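Side-chain contacts in flagellar hook-associated protein (Burkholderia pseudomallei, PDB 4UT1), which probably serves as a structural protein of the bacterial flagellum, forming part of the junction between hook and filament: residues A[163-166]-A[167-171]; A[436-440]-A[441-445]; A[537-540]-A[541-544]; A[402-406]-A[407-411]; A[239-243]-A[244-248]. All blocks are in the same frame, centred on the assembly; numbering follows the deposited sequence.

Interaction 1 (A[163-166]-A[167-171]); sequences QSVN and SQLTD
Leu169 N donates to Val165 O at 2.8 Å and Ser167 N to Gln163 O at 2.9 Å, both nearly straight bonds of an alpha helix; Gln168 N to Ser164 O and Thr170 N to Asn166 O continue the i to i+4 pattern. One turn apart, Ser164 OG gives a weak bond to Gln168 OE1 at 3.2 Å. Swung away from its backbone N (chi1 -178°), the short serine hydroxyl lies alongside the helix, where the extended glutamine chain, running back over Ser164 O, can meet it. Asn166 ND2 reaches Gln163 OE1 at 3.0 Å; the oxygen lies near the amide plane of Asn166, whereas the N-H arrives from above the carbonyl plane of Gln163. The same amide also bonds to the backbone of Ser258 and Leu260, and the hydroxyl of Thr170 to that of Thr250, so asparagine and threonine suit the side of helix 134-193 turned to that part of the chain. Val165 CG1 packs side by side with Leu169 CD1 at 3.9 Å. Asn166 and Thr170 thus tie the helix to strands 260-265 and 244-252 and the loop between them, while Leu169, with Asn166 and Gln168 beside it, packs on Leu292 and Arg296 of helix 287-322.

Interaction 2 (A[436-440]-A[441-445]); sequences LATAN and GSAIA
Thr438 CG2 presses against Ala443 CB at 3.4 Å, closer than two methyl carbons usually sit. The threonine turns OG1 away from its own backbone N (chi1 178°), which puts the methyl between that N and the carbonyl carbon and aims it across the bend of the chain at Ala443. Alanine suits the far side, since its single methyl already lies 3.3 Å from Asn440 O. The same torsion serves the hydroxyl: OG1 accepts the N-H of Asn440 at 3.2 Å, almost straight, forming an ST turn that leads into the short 3-10 segment 441-443. Ala443 N, at the end of that segment, bonds back to Asn440 O, just before it, at 3.0 Å. Asn440 also bends its amide over the following peptides, with CG swung away from its backbone N (chi1 -172°) and the amide oxygen folded back (chi2 -3°). Ser442 N consequently bonds to Asn440 OD1 at 3.3 Å, from well above the amide's carbonyl plane. Asparagine suits the place because its short side chain brings a second acceptor to the turn, beside the backbone O. Beyond the turn, Arg137 of helix 134-193 takes up the carbonyls of Gly441 and Ile444, and Asn322 pairs with the backbone of Ala443 and Ala445.

Interaction 3 (A[537-540]-A[541-544]); sequences PAPS and GVMN
Gly541 follows Ser540 at the tip of a type II beta turn that runs from Pro539 to Val542. Its backbone has a positive phi of 87°, and a side chain here would run into the carbonyl oxygen of Ser540, so glycine fits the third position of this turn. The ring of Pro539 restricts the backbone just before the turn, and Ser540 and Gly541 form its two corners. Val542 then closes the turn: its N donates to Pro539 O at 3.3 Å, tilted from the carbonyl plane. The valine places CG2 beside its backbone N, opposite the carbonyl carbon, and this branch folds back over the start of the turn. CG2 lies 3.5 Å from Pro539 O and 4.2 Å from Pro539 CD, the branched side chain crossing the proline ring obliquely. Both residues also touch Ser533 of strand 527-533. The turn belongs to the loop linking that strand to strand 546-551, neighbours in an antiparallel sheet of the D3 domain. Met543 points away from the turn and packs on Ile531, Pro476 and Pro495. Asn544 returns to the first half of the loop, where its CB and CG both lie 3.9 Å from the methyl of Ala538; a residue this small lets the asparagine lie close alongside. The amide itself is held by others: ND2 donates to Gly472 O, while OD1 accepts from Ser533 N and Gln536 NE2.

Interaction 4 (A[402-406]-A[407-411]); sequences TMTIG and GLKLS
Met403 lays its CG across Leu410, 4.0 Å from both CB and CD1, the two chains meeting at a slant. The methionine CG sits between its backbone N and carbonyl carbon (chi1 77°), standing up from the sheet over its partner, and the leucine spreads its CD1 further, to 4.1 Å from Ile405 CB. Flexible methionine and branched leucine and isoleucine suit this buried face. On the other face, more open to solvent, Thr404 and Lys409 lie side by side, with Thr404 OG1 4.0 Å from the lysine CG, and Thr402 CG2 touches Ser411 OG at 3.6 Å. Threonine is at home on strands, and lysine can carry its charge out from this face. Met403 with Leu410 and Ile405 with Leu408 are the hydrogen-bonded pairs of the beta hairpin; Leu410 N to Met403 O is the shortest of their bonds, at 2.7 Å and almost straight. A type I' turn closes it through Gly406 and Gly407, both with positive phi, which glycine adopts easily. Strand 408-412 is the middle of a three-stranded antiparallel sheet, with 402-405 on one flank and 356-360 on the other, while Met403 and Ile405 rest on residues of strands 380-384 and 390-394 in the neighbouring sheet.

Interaction 5 (A[239-243]-A[244-248]); sequences LVVGN and ASYQL. With EDO (1,2-ethanediol), chain E.
Tyr246 and Val241 meet across a tight beta hairpin whose two-residue loop, Gly242 and Asn243, makes a type II' turn. The valine CG2 comes to 4.0 Å from Tyr246 CE1, the side chains crossing at a slant, and the ring's CD1 side also runs past the backbone of Leu239, whose O lies at the ring edge near its plane. The tyrosine CG lies beside its own backbone N (chi1 -70°), which carries the ring back over the first strand towards Val241. Leu239 and Leu248 meet at about a right angle, with CD2 of the former 4.0 Å from CD1 of the latter. Both leucines also touch helix 134-193, at Thr180 and Ile176 respectively, so large aliphatic side chains suit this underside. Val231 of strand 228-233 is opposed by two residues at once, Leu239 and Val240, which makes a classic beta bulge, and the Leu239 carbonyl accepts from Tyr246 N at 2.8 Å. Nearer the turn, Val241 and Ala244 bond to each other through both backbone groups. Gly242 takes the positive phi required at its corner, while Asn243 sends ND2 to Glu188 of the helix. Ser245, small and polar, holds its hydroxyl between its backbone N and carbonyl carbon (chi1 74°) and meets a molecule of 1,2-ethanediol, probably from the crystallisation liquor, which also bonds to Asn177 and Thr180. There Ser245 OG and the ethanediol O2 form a hydrogen bond of 2.8 Å.

Along the chain the order is interaction 1, 5, 4, 2 and 3. Interactions 1 and 5 both belong to the helical domain, their nearest atoms about 7 Å apart: helix 134-193 carries the first and lies against the hairpin of the second. The same helix is met again by 436-445, at a centre-to-centre distance of about 41 Å from interaction 1. Interaction 4 belongs to the D2-like domain and interaction 3 to the D3 domain, with centres about 29 Å apart. Interactions 3 and 5 are the most distant pair, about 74 Å between centres. The long helical bundle thus carries separate beta-rich domains along its length, an elongated build consistent with a structural role in the flagellum.

Interaction 1 (A[163-166]-A[167-171])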
loop_
_atom_site.group_PDB
_atom_site.type_symbol
_atom_site.label_atom_id
_atom_site.label_comp_id
_atom_site.label_asym_id
_atom_site.label_seq_id
_atom_site.Cartn_x
_atom_site.Cartn_y
_atom_site.Cartn_z
ATOM N N GLN A 163 6.517 9.837 14.280
ATOM C CA GLN A 163 7.382 10.841 14.895
ATOM C C GLN A 163 7.451 10.669 16.412
ATOM O O GLN A 163 8.498 10.915 17.016
ATOM C CB GLN A 163 6.920 12.250 14.536
ATOM C CG GLN A 163 7.669 13.341 15.282
ATOM C CD GLN A 163 9.165 13.259 15.092
ATOM O OE1 GLN A 163 9.650 12.737 14.080
ATOM N NE2 GLN A 163 9.914 13.778 16.065
ATOM N N SER A 164 6.340 10.259 17.025
ATOM C CA SER A 164 6.337 9.916 18.444
ATOM C C SER A 164 7.377 8.833 18.720
ATOM O O SER A 164 8.139 8.923 19.688
ATOM C CB SER A 164 4.943 9.465 18.893
ATOM O OG SER A 164 4.934 9.177 20.279
ATOM N N VAL A 165 7.456 7.830 17.852
ATOM C CA VAL A 165 8.502 6.820 17.997
ATOM C C VAL A 165 9.904 7.457 17.910
ATOM O O VAL A 165 10.773 7.181 18.746
ATOM C CB VAL A 165 8.342 5.699 16.942
ATOM C CG1 VAL A 165 9.596 4.813 16.910
ATOM C CG2 VAL A 165 7.098 4.880 17.267
ATOM N N ASN A 166 10.112 8.341 16.937
ATOM C CA ASN A 166 11.383 9.066 16.831
ATOM C C ASN A 166 11.784 9.756 18.125
ATOM O O ASN A 166 12.906 9.592 18.617
ATOM C CB ASN A 166 11.310 10.108 15.720
ATOM C CG ASN A 166 11.447 9.488 14.343
ATOM O OD1 ASN A 166 11.923 8.362 14.219
ATOM N ND2 ASN A 166 11.046 10.221 13.306
ATOM N N SER A 167 10.865 10.539 18.676
ATOM C CA SER A 167 11.161 11.264 19.911
ATOM C C SER A 167 11.467 10.325 21.066
ATOM O O SER A 167 12.388 10.578 21.857
ATOM C CB SER A 167 10.009 12.194 20.265
ATOM O OG SER A 167 10.037 13.323 19.410
ATOM N N GLN A 168 10.721 9.234 21.158
ATOM C CA GLN A 168 10.938 8.283 22.241
ATOM C C GLN A 168 12.254 7.531 22.098
ATOM O O GLN A 168 12.926 7.252 23.104
ATOM C CB GLN A 168 9.775 7.301 22.329
ATOM C CG GLN A 168 8.517 7.948 22.915
ATOM C CD GLN A 168 7.354 6.991 22.996
ATOM O OE1 GLN A 168 6.309 7.225 22.395
ATOM N NE2 GLN A 168 7.519 5.912 23.741
ATOM N N LEU A 169 12.632 7.214 20.861
ATOM C CA LEU A 169 13.957 6.649 20.604
ATOM C C LEU A 169 15.047 7.579 21.129
ATOM O O LEU A 169 15.955 7.145 21.827
ATOM C CB LEU A 169 14.171 6.377 19.108
ATOM C CG LEU A 169 13.342 5.232 18.523
ATOM C CD1 LEU A 169 13.494 5.163 17.023
ATOM C CD2 LEU A 169 13.732 3.894 19.167
ATOM N N THR A 170 14.961 8.861 20.805
ATOM C CA THR A 170 15.979 9.809 21.270
ATOM C C THR A 170 15.987 9.938 22.793
ATOM O O THR A 170 17.055 9.935 23.424
ATOM C CB THR A 170 15.774 11.204 20.641
ATOM O OG1 THR A 170 15.905 11.097 19.223
ATOM C CG2 THR A 170 16.804 12.207 21.173
ATOM N N ASP A 171 14.805 10.039 23.391
ATOM C CA ASP A 171 14.720 10.124 24.847
ATOM C C ASP A 171 15.304 8.880 25.474
ATOM O O ASP A 171 16.007 8.964 26.484
ATOM C CB ASP A 171 13.281 10.310 25.320
ATOM C CG ASP A 171 12.779 11.712 25.088
ATOM O OD1 ASP A 171 13.615 12.579 24.764
ATOM O OD2 ASP A 171 11.559 11.946 25.234
#

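Interaction 2 (A[436-440]-A[441-445])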
loop_
_atom_site.group_PDB
_atom_site.type_symbol
_atom_site.label_atom_id
_atom_site.label_comp_id
_atom_site.label_asym_id
_atom_site.label_seq_id
_atom_site.Cartn_x
_atom_site.Cartn_y
_atom_site.Cartn_z
ATOM N N LEU A 436 -9.629 14.819 -3.930
ATOM C CA LEU A 436 -10.538 14.875 -5.056
ATOM C C LEU A 436 -9.813 15.602 -6.173
ATOM O O LEU A 436 -9.257 16.679 -5.953
ATOM C CB LEU A 436 -11.845 15.589 -4.661
ATOM C CG LEU A 436 -12.860 14.814 -3.819
ATOM C CD1 LEU A 436 -12.309 14.424 -2.444
ATOM C CD2 LEU A 436 -14.168 15.618 -3.657
ATOM N N ALA A 437 -9.763 15.004 -7.363
ATOM C CA ALA A 437 -9.198 15.702 -8.506
ATOM C C ALA A 437 -10.081 16.885 -8.884
ATOM O O ALA A 437 -9.596 17.899 -9.389
ATOM C CB ALA A 437 -9.036 14.760 -9.676
ATOM N N THR A 438 -11.383 16.735 -8.643
ATOM C CA THR A 438 -12.353 17.806 -8.824
ATOM C C THR A 438 -13.511 17.578 -7.856
ATOM O O THR A 438 -13.811 16.434 -7.497
ATOM C CB THR A 438 -12.878 17.877 -10.274
ATOM O OG1 THR A 438 -13.861 18.915 -10.375
ATOM C CG2 THR A 438 -13.513 16.557 -10.681
ATOM N N ALA A 439 -14.145 18.663 -7.418
ATOM C CA ALA A 439 -15.299 18.562 -6.533
ATOM C C ALA A 439 -16.577 18.966 -7.259
ATOM O O ALA A 439 -17.643 19.099 -6.643
ATOM C CB ALA A 439 -15.099 19.426 -5.281
ATOM N N ASN A 440 -16.450 19.175 -8.565
ATOM C CA ASN A 440 -17.571 19.543 -9.422
ATOM C C ASN A 440 -18.369 18.294 -9.771
ATOM O O ASN A 440 -17.849 17.367 -10.398
ATOM C CB ASN A 440 -17.066 20.250 -10.685
ATOM C CG ASN A 440 -18.189 20.835 -11.541
ATOM O OD1 ASN A 440 -19.375 20.681 -11.241
ATOM N ND2 ASN A 440 -17.806 21.522 -12.620
ATOM N N GLY A 441 -19.634 18.275 -9.356
ATOM C CA GLY A 441 -20.474 17.105 -9.511
ATOM C C GLY A 441 -20.725 16.721 -10.955
ATOM O O GLY A 441 -21.034 15.562 -11.248
ATOM N N SER A 442 -20.570 17.690 -11.855
ATOM C CA SER A 442 -20.747 17.450 -13.286
ATOM C C SER A 442 -19.638 16.571 -13.867
ATOM O O SER A 442 -19.797 15.993 -14.952
ATOM C CB SER A 442 -20.807 18.781 -14.043
ATOM O OG SER A 442 -21.936 19.542 -13.623
ATOM N N ALA A 443 -18.517 16.474 -13.157
ATOM C CA ALA A 443 -17.392 15.675 -13.645
ATOM C C ALA A 443 -17.633 14.172 -13.525
ATOM O O ALA A 443 -16.900 13.377 -14.116
ATOM C CB ALA A 443 -16.100 16.060 -12.898
ATOM N N ILE A 444 -18.629 13.773 -12.740
ATOM C CA ILE A 444 -18.984 12.361 -12.666
ATOM C C ILE A 444 -19.561 11.939 -14.027
ATOM O O ILE A 444 -20.537 12.510 -14.501
ATOM C CB ILE A 444 -19.985 12.085 -11.525
ATOM C CG1 ILE A 444 -19.355 12.454 -10.177
ATOM C CG2 ILE A 444 -20.419 10.616 -11.518
ATOM C CD1 ILE A 444 -20.344 12.533 -9.044
ATOM N N ALA A 445 -18.917 10.972 -14.666
ATOM C CA ALA A 445 -19.334 10.533 -15.994
ATOM C C ALA A 445 -20.339 9.394 -15.864
ATOM O O ALA A 445 -19.972 8.228 -15.924
ATOM C CB ALA A 445 -18.123 10.102 -16.813
#

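Interaction 3 (A[537-540]-A[541-544])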
loop_
_atom_site.group_PDB
_atom_site.type_symbol
_atom_site.label_atom_id
_atom_site.label_comp_id
_atom_site.label_asym_id
_atom_site.label_seq_id
_atom_site.Cartn_x
_atom_site.Cartn_y
_atom_site.Cartn_z
ATOM N N PRO A 537 -2.095 -1.123 -30.966
ATOM C CA PRO A 537 -3.232 -0.306 -30.530
ATOM C C PRO A 537 -4.050 0.225 -31.701
ATOM O O PRO A 537 -3.556 0.308 -32.826
ATOM C CB PRO A 537 -2.569 0.846 -29.771
ATOM C CG PRO A 537 -1.205 0.938 -30.351
ATOM C CD PRO A 537 -0.808 -0.475 -30.653
ATOM N N ALA A 538 -5.290 0.596 -31.418
ATOM C CA ALA A 538 -6.220 1.047 -32.440
ATOM C C ALA A 538 -5.783 2.344 -33.117
ATOM O O ALA A 538 -5.531 3.347 -32.455
ATOM C CB ALA A 538 -7.596 1.223 -31.832
ATOM N N PRO A 539 -5.696 2.327 -34.449
ATOM C CA PRO A 539 -5.478 3.565 -35.198
ATOM C C PRO A 539 -6.686 4.472 -35.044
ATOM O O PRO A 539 -7.791 3.974 -34.785
ATOM C CB PRO A 539 -5.314 3.089 -36.646
ATOM C CG PRO A 539 -4.991 1.638 -36.546
ATOM C CD PRO A 539 -5.709 1.148 -35.326
ATOM N N SER A 540 -6.485 5.777 -35.195
ATOM C CA SER A 540 -7.574 6.736 -35.054
ATOM C C SER A 540 -8.746 6.394 -35.977
ATOM O O SER A 540 -8.547 6.012 -37.125
ATOM C CB SER A 540 -7.073 8.153 -35.342
ATOM O OG SER A 540 -8.076 9.117 -35.062
ATOM N N GLY A 541 -9.966 6.511 -35.462
ATOM C CA GLY A 541 -11.152 6.316 -36.275
ATOM C C GLY A 541 -11.647 4.885 -36.381
ATOM O O GLY A 541 -12.708 4.637 -36.957
ATOM N N VAL A 542 -10.893 3.937 -35.834
ATOM C CA VAL A 542 -11.340 2.542 -35.825
ATOM C C VAL A 542 -12.077 2.196 -34.536
ATOM O O VAL A 542 -11.565 2.441 -33.439
ATOM C CB VAL A 542 -10.167 1.560 -35.983
ATOM C CG1 VAL A 542 -10.698 0.129 -36.069
ATOM C CG2 VAL A 542 -9.333 1.920 -37.202
ATOM N N MET A 543 -13.274 1.627 -34.669
ATOM C CA MET A 543 -14.043 1.192 -33.504
ATOM C C MET A 543 -13.244 0.191 -32.693
ATOM O O MET A 543 -12.634 -0.726 -33.245
ATOM C CB MET A 543 -15.384 0.570 -33.922
ATOM C CG MET A 543 -16.172 -0.019 -32.746
ATOM S SD MET A 543 -17.880 -0.501 -33.127
ATOM C CE MET A 543 -18.550 1.067 -33.669
ATOM N N ASN A 544 -13.227 0.389 -31.381
ATOM C CA ASN A 544 -12.470 -0.467 -30.487
ATOM C C ASN A 544 -13.126 -0.518 -29.113
ATOM O O ASN A 544 -13.706 0.471 -28.664
ATOM C CB ASN A 544 -11.024 0.046 -30.397
ATOM C CG ASN A 544 -10.108 -0.892 -29.646
ATOM O OD1 ASN A 544 -9.920 -2.051 -30.033
ATOM N ND2 ASN A 544 -9.491 -0.378 -28.584
#

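Interaction 4 (A[402-406]-A[407-411])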
loop_
_atom_site.group_PDB
_atom_site.type_symbol
_atom_site.label_atom_id
_atom_site.label_comp_id
_atom_site.label_asym_id
_atom_site.label_seq_id
_atom_site.Cartn_x
_atom_site.Cartn_y
_atom_site.Cartn_z
ATOM N N THR A 402 15.502 -0.976 -16.790
ATOM C CA THR A 402 14.104 -1.024 -16.385
ATOM C C THR A 402 13.761 -2.477 -16.105
ATOM O O THR A 402 14.264 -3.374 -16.779
ATOM C CB THR A 402 13.171 -0.459 -17.462
ATOM O OG1 THR A 402 13.243 -1.289 -18.629
ATOM C CG2 THR A 402 13.581 0.955 -17.832
ATOM N N MET A 403 12.912 -2.709 -15.113
ATOM C CA MET A 403 12.514 -4.058 -14.730
ATOM C C MET A 403 11.155 -4.069 -14.032
ATOM O O MET A 403 10.665 -3.033 -13.573
ATOM C CB MET A 403 13.569 -4.696 -13.826
ATOM C CG MET A 403 13.544 -4.207 -12.387
ATOM S SD MET A 403 15.173 -4.291 -11.619
ATOM C CE MET A 403 15.933 -2.880 -12.387
ATOM N N THR A 404 10.543 -5.247 -13.976
ATOM C CA THR A 404 9.278 -5.426 -13.290
ATOM C C THR A 404 9.397 -6.547 -12.267
ATOM O O THR A 404 9.768 -7.667 -12.603
ATOM C CB THR A 404 8.130 -5.748 -14.277
ATOM O OG1 THR A 404 7.967 -4.655 -15.185
ATOM C CG2 THR A 404 6.820 -5.962 -13.521
ATOM N N ILE A 405 9.095 -6.234 -11.012
ATOM C CA ILE A 405 9.142 -7.220 -9.942
ATOM C C ILE A 405 7.966 -7.028 -9.009
ATOM O O ILE A 405 7.740 -5.922 -8.551
ATOM C CB ILE A 405 10.432 -7.102 -9.107
ATOM C CG1 ILE A 405 11.671 -7.226 -10.000
ATOM C CG2 ILE A 405 10.442 -8.137 -7.989
ATOM C CD1 ILE A 405 12.975 -6.915 -9.275
ATOM N N GLY A 406 7.229 -8.097 -8.732
ATOM C CA GLY A 406 6.218 -8.093 -7.685
ATOM C C GLY A 406 5.157 -7.006 -7.741
ATOM O O GLY A 406 4.678 -6.538 -6.697
ATOM N N GLY A 407 4.779 -6.604 -8.951
ATOM C CA GLY A 407 3.704 -5.637 -9.126
ATOM C C GLY A 407 4.202 -4.229 -9.379
ATOM O O GLY A 407 3.409 -3.304 -9.577
ATOM N N LEU A 408 5.524 -4.068 -9.362
ATOM C CA LEU A 408 6.158 -2.767 -9.535
ATOM C C LEU A 408 6.978 -2.659 -10.809
ATOM O O LEU A 408 7.696 -3.588 -11.175
ATOM C CB LEU A 408 7.079 -2.465 -8.354
ATOM C CG LEU A 408 6.431 -2.435 -6.979
ATOM C CD1 LEU A 408 7.512 -2.225 -5.921
ATOM C CD2 LEU A 408 5.376 -1.321 -6.944
ATOM N N LYS A 409 6.896 -1.500 -11.451
ATOM C CA LYS A 409 7.783 -1.163 -12.553
ATOM C C LYS A 409 8.907 -0.303 -11.996
ATOM O O LYS A 409 8.665 0.774 -11.450
ATOM C CB LYS A 409 7.036 -0.434 -13.672
ATOM C CG LYS A 409 5.976 -1.295 -14.378
ATOM C CD LYS A 409 5.209 -0.500 -15.438
ATOM C CE LYS A 409 4.084 -1.324 -16.065
ATOM N NZ LYS A 409 3.123 -0.467 -16.823
ATOM N N LEU A 410 10.135 -0.788 -12.129
ATOM C CA LEU A 410 11.277 -0.113 -11.524
ATOM C C LEU A 410 12.222 0.386 -12.607
ATOM O O LEU A 410 12.699 -0.389 -13.444
ATOM C CB LEU A 410 11.993 -1.053 -10.554
ATOM C CG LEU A 410 11.139 -1.585 -9.401
ATOM C CD1 LEU A 410 11.042 -3.100 -9.438
ATOM C CD2 LEU A 410 11.702 -1.109 -8.063
ATOM N N SER A 411 12.472 1.689 -12.598
ATOM C CA SER A 411 13.315 2.302 -13.610
ATOM C C SER A 411 14.478 3.085 -13.012
ATOM O O SER A 411 14.286 3.986 -12.201
ATOM C CB SER A 411 12.466 3.200 -14.504
ATOM O OG SER A 411 11.571 2.386 -15.229
#

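Interaction 5 (A[239-243]-A[244-248])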
loop_
_atom_site.group_PDB
_atom_site.type_symbol
_atom_site.label_atom_id
_atom_site.label_comp_id
_atom_site.label_asym_id
_atom_site.label_seq_id
_atom_site.Cartn_x
_atom_site.Cartn_y
_atom_site.Cartn_z
ATOM N N LEU A 239 28.700 -1.005 25.963
ATOM C CA LEU A 239 28.158 0.214 26.547
ATOM C C LEU A 239 29.057 0.710 27.673
ATOM O O LEU A 239 29.262 1.914 27.841
ATOM C CB LEU A 239 26.755 -0.020 27.086
ATOM C CG LEU A 239 25.680 -0.317 26.036
ATOM C CD1 LEU A 239 24.360 -0.393 26.749
ATOM C CD2 LEU A 239 25.664 0.748 24.932
ATOM N N VAL A 240 29.560 -0.236 28.454
ATOM C CA VAL A 240 30.511 0.066 29.526
ATOM C C VAL A 240 31.655 -0.928 29.479
ATOM O O VAL A 240 31.439 -2.137 29.385
ATOM C CB VAL A 240 29.873 0.005 30.924
ATOM C CG1 VAL A 240 30.950 0.200 32.002
ATOM C CG2 VAL A 240 28.771 1.037 31.071
ATOM N N VAL A 241 32.876 -0.411 29.541
ATOM C CA VAL A 241 34.062 -1.241 29.662
ATOM C C VAL A 241 34.946 -0.595 30.711
ATOM O O VAL A 241 35.524 0.461 30.459
ATOM C CB VAL A 241 34.830 -1.364 28.340
ATOM C CG1 VAL A 241 36.158 -2.077 28.561
ATOM C CG2 VAL A 241 33.993 -2.084 27.297
ATOM N N GLY A 242 35.014 -1.211 31.886
ATOM C CA GLY A 242 35.728 -0.640 33.022
ATOM C C GLY A 242 35.192 0.730 33.395
ATOM O O GLY A 242 34.002 0.889 33.677
ATOM N N ASN A 243 36.060 1.737 33.375
ATOM C CA ASN A 243 35.657 3.083 33.777
ATOM C C ASN A 243 35.418 3.997 32.590
ATOM O O ASN A 243 35.388 5.217 32.736
ATOM C CB ASN A 243 36.708 3.701 34.732
ATOM C CG ASN A 243 38.099 3.785 34.109
ATOM O OD1 ASN A 243 38.254 3.702 32.889
ATOM N ND2 ASN A 243 39.117 3.961 34.952
ATOM N N ALA A 244 35.224 3.398 31.410
ATOM C CA ALA A 244 34.825 4.128 30.216
ATOM C C ALA A 244 33.415 3.699 29.780
ATOM O O ALA A 244 33.010 2.557 29.981
ATOM C CB ALA A 244 35.820 3.900 29.082
ATOM N N SER A 245 32.672 4.630 29.213
ATOM C CA SER A 245 31.371 4.287 28.633
ATOM C C SER A 245 31.305 4.685 27.159
ATOM O O SER A 245 32.079 5.527 26.692
ATOM C CB SER A 245 30.242 4.953 29.425
ATOM O OG SER A 245 30.174 6.347 29.161
ATOM N N TYR A 246 30.380 4.061 26.427
ATOM C CA TYR A 246 30.164 4.365 25.022
ATOM C C TYR A 246 28.851 5.126 24.843
ATOM O O TYR A 246 27.841 4.773 25.446
ATOM C CB TYR A 246 30.126 3.085 24.183
ATOM C CG TYR A 246 31.437 2.347 24.012
ATOM C CD1 TYR A 246 32.044 1.707 25.082
ATOM C CD2 TYR A 246 32.046 2.253 22.762
ATOM C CE1 TYR A 246 33.232 1.022 24.926
ATOM C CE2 TYR A 246 33.238 1.565 22.596
ATOM C CZ TYR A 246 33.822 0.948 23.682
ATOM O OH TYR A 246 35.003 0.257 23.534
ATOM N N GLN A 247 28.865 6.154 24.004
ATOM C CA GLN A 247 27.678 6.957 23.753
ATOM C C GLN A 247 26.893 6.460 22.549
ATOM O O GLN A 247 27.459 6.249 21.493
ATOM C CB GLN A 247 28.059 8.418 23.525
ATOM C CG GLN A 247 28.042 9.263 24.781
ATOM C CD GLN A 247 27.548 10.669 24.509
ATOM O OE1 GLN A 247 26.782 11.240 25.295
ATOM N NE2 GLN A 247 27.977 11.238 23.385
ATOM N N LEU A 248 25.590 6.281 22.717
ATOM C CA LEU A 248 24.721 6.010 21.581
ATOM C C LEU A 248 24.134 7.325 21.104
ATOM O O LEU A 248 24.073 8.300 21.862
ATOM C CB LEU A 248 23.602 5.034 21.957
ATOM C CG LEU A 248 24.049 3.694 22.546
ATOM C CD1 LEU A 248 22.852 2.868 22.959
ATOM C CD2 LEU A 248 24.953 2.914 21.560
HETATM C C1 EDO E . 27.240 9.440 27.706
HETATM O O1 EDO E . 26.997 10.066 28.960
HETATM C C2 EDO E . 28.265 8.321 27.831
HETATM O O2 EDO E . 27.660 7.080 28.208
#